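PDB 3MKV: putative amidohydrolase from Unidentified, which probably hydrolyses dipeptides ending in proline, acting as a zinc-dependent prolidase of the amidohydrolase superfamily. Local coordinates for residues V249-H254 against G270-P275. Sequence-based numbering, arbitrary orientation.
Sequences VRTIEH and GAYVVP. With ZN (zinc ion), chain J; SO4 (sulfate ion), chain L.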
loop_
_atom_site.group_PDB
_atom_site.type_symbol
_atom_site.label_atom_id
_atom_site.label_comp_id
_atom_site.label_asym_id
_atom_site.label_seq_id
_atom_site.Cartn_x
_atom_site.Cartn_y
_atom_site.Cartn_z
ATOM N N VAL A 249 36.197 3.516 6.634
ATOM C CA VAL A 249 36.119 2.063 6.729
ATOM C C VAL A 249 37.359 1.492 7.431
ATOM O O VAL A 249 38.476 1.878 7.105
ATOM C CB VAL A 249 35.998 1.462 5.331
ATOM C CG1 VAL A 249 36.163 -0.032 5.369
ATOM C CG2 VAL A 249 34.664 1.831 4.718
ATOM N N ARG A 250 37.166 0.571 8.380
ATOM C CA ARG A 250 38.285 0.032 9.180
ATOM C C ARG A 250 39.021 -1.187 8.584
ATOM O O ARG A 250 40.254 -1.248 8.611
ATOM C CB ARG A 250 37.832 -0.277 10.602
ATOM C CG ARG A 250 38.946 -0.747 11.538
ATOM C CD ARG A 250 38.624 -0.360 12.993
ATOM N NE ARG A 250 39.433 -1.120 13.945
ATOM C CZ ARG A 250 39.311 -2.429 14.152
ATOM N NH1 ARG A 250 38.413 -3.118 13.469
ATOM N NH2 ARG A 250 40.099 -3.051 15.021
ATOM N N THR A 251 38.285 -2.166 8.070
ATOM C CA THR A 251 38.958 -3.265 7.390
ATOM C C THR A 251 38.508 -3.364 5.947
ATOM O O THR A 251 37.341 -3.127 5.635
ATOM C CB THR A 251 38.854 -4.653 8.144
ATOM O OG1 THR A 251 37.557 -5.243 7.971
ATOM C CG2 THR A 251 39.144 -4.485 9.626
ATOM N N ILE A 252 39.459 -3.693 5.078
ATOM C CA ILE A 252 39.208 -3.869 3.661
ATOM C C ILE A 252 39.325 -5.338 3.299
ATOM O O ILE A 252 40.226 -6.036 3.765
ATOM C CB ILE A 252 40.234 -3.110 2.826
ATOM C CG1 ILE A 252 40.135 -1.595 3.079
ATOM C CG2 ILE A 252 40.071 -3.464 1.360
ATOM C CD1 ILE A 252 38.880 -0.942 2.499
ATOM N N GLU A 253 38.412 -5.810 2.467
ATOM C CA GLU A 253 38.305 -7.229 2.206
ATOM C C GLU A 253 38.788 -7.547 0.796
ATOM O O GLU A 253 38.342 -6.934 -0.180
ATOM C CB GLU A 253 36.865 -7.714 2.414
ATOM C CG GLU A 253 36.258 -7.340 3.764
ATOM C CD GLU A 253 37.047 -7.862 4.959
ATOM O OE1 GLU A 253 37.184 -9.102 5.095
ATOM O OE2 GLU A 253 37.512 -7.027 5.773
ATOM N N HIS A 254 39.704 -8.507 0.709
ATOM C CA HIS A 254 40.273 -8.933 -0.561
ATOM C C HIS A 254 41.423 -8.009 -0.941
ATOM O O HIS A 254 42.592 -8.344 -0.713
ATOM C CB HIS A 254 39.202 -8.972 -1.650
ATOM C CG HIS A 254 37.976 -9.741 -1.261
ATOM N ND1 HIS A 254 38.024 -11.046 -0.815
ATOM C CD2 HIS A 254 36.667 -9.394 -1.262
ATOM C CE1 HIS A 254 36.799 -11.468 -0.555
ATOM N NE2 HIS A 254 35.957 -10.484 -0.817
ATOM N N GLY A 270 45.923 3.364 9.295
ATOM C CA GLY A 270 45.806 2.401 10.376
ATOM C C GLY A 270 44.748 1.361 10.074
ATOM O O GLY A 270 44.328 0.611 10.960
ATOM N N ALA A 271 44.322 1.315 8.815
ATOM C CA ALA A 271 43.325 0.349 8.373
ATOM C C ALA A 271 43.946 -1.039 8.167
ATOM O O ALA A 271 45.154 -1.165 8.007
ATOM C CB ALA A 271 42.649 0.838 7.084
ATOM N N TYR A 272 43.108 -2.073 8.157
ATOM C CA TYR A 272 43.569 -3.435 7.899
ATOM C C TYR A 272 43.033 -3.971 6.590
ATOM O O TYR A 272 41.933 -3.604 6.159
ATOM C CB TYR A 272 43.110 -4.391 8.990
ATOM C CG TYR A 272 43.398 -3.962 10.408
ATOM C CD1 TYR A 272 44.393 -4.580 11.147
ATOM C CD2 TYR A 272 42.639 -2.979 11.022
ATOM C CE1 TYR A 272 44.645 -4.210 12.458
ATOM C CE2 TYR A 272 42.878 -2.602 12.326
ATOM C CZ TYR A 272 43.890 -3.218 13.040
ATOM O OH TYR A 272 44.147 -2.847 14.343
ATOM N N VAL A 273 43.807 -4.853 5.965
ATOM C CA VAL A 273 43.313 -5.608 4.815
ATOM C C VAL A 273 43.209 -7.098 5.123
ATOM O O VAL A 273 44.008 -7.652 5.875
ATOM C CB VAL A 273 44.170 -5.395 3.537
ATOM C CG1 VAL A 273 43.540 -6.130 2.371
ATOM C CG2 VAL A 273 44.274 -3.907 3.213
ATOM N N VAL A 274 42.202 -7.736 4.544
ATOM C CA VAL A 274 41.988 -9.165 4.724
ATOM C C VAL A 274 41.891 -9.841 3.363
ATOM O O VAL A 274 40.818 -9.871 2.745
ATOM C CB VAL A 274 40.693 -9.471 5.509
ATOM C CG1 VAL A 274 40.593 -10.963 5.757
ATOM C CG2 VAL A 274 40.656 -8.691 6.826
ATOM N N PRO A 275 43.021 -10.387 2.894
ATOM C CA PRO A 275 43.102 -11.104 1.630
ATOM C C PRO A 275 42.367 -12.420 1.765
ATOM O O PRO A 275 42.359 -13.004 2.847
ATOM C CB PRO A 275 44.614 -11.367 1.467
ATOM C CG PRO A 275 45.293 -10.444 2.465
ATOM C CD PRO A 275 44.318 -10.335 3.591
HETATM ZN ZN ZN J . 33.543 -10.145 -0.649
HETATM S S SO4 L . 42.631 -0.126 15.736
HETATM O O1 SO4 L . 42.166 -1.509 15.784
HETATM O O2 SO4 L . 43.032 0.302 17.064
HETATM O O3 SO4 L . 43.764 -0.041 14.824
HETATM O O4 SO4 L . 41.551 0.745 15.277
#
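Y272 and R250 run side by side in the same direction, the ring and guanidinium planes turned 57° apart, with Y272 CE2 over the rim of one guanidinium face, 3.9 Å from R250 NH2. R250 reaches it with an extended chain, CG anti to its backbone N (chi1 -176°). A sulfate, probably from the crystallisation liquor, bridges the two tips: R250 NH2 donates to its O1 and R250 NE to its O4, while Y272 OH lies within hydrogen-bonding distance of O1 and O3. T251 CG2 lies 4.0 Å from Y272 CB, where the two side chains cross at a slant. On the same sheet face V274 lies alongside E253, whose chain, bent at chi2 (-58°), brings OE1 to 3.6 Å from V274 CB. The buried carboxylate is held by three partners: OE2 by T251 OG1 and a salt bridge to R106, OE1 by H65, a ligand of the second zinc. Four backbone bonds pair the parallel strands; I252 makes the middle two, I252 N to Y272 O and V274 N to I252 O, both 2.7 Å. On the opposite face I252 CB meets V273 CG2 at 4.1 Å. At the C-terminal end H254 NE2 binds one zinc, which H234 also binds, and H254 ND1 is hydrogen-bonded to T276 OG1. Helix 260-269 connects the strands in a beta-alpha-beta unit of the TIM-barrel fold; strand 232-235 flanks 251-254, helix 238-246 packs against I252, and helix 348-362 touches T251 and Y272.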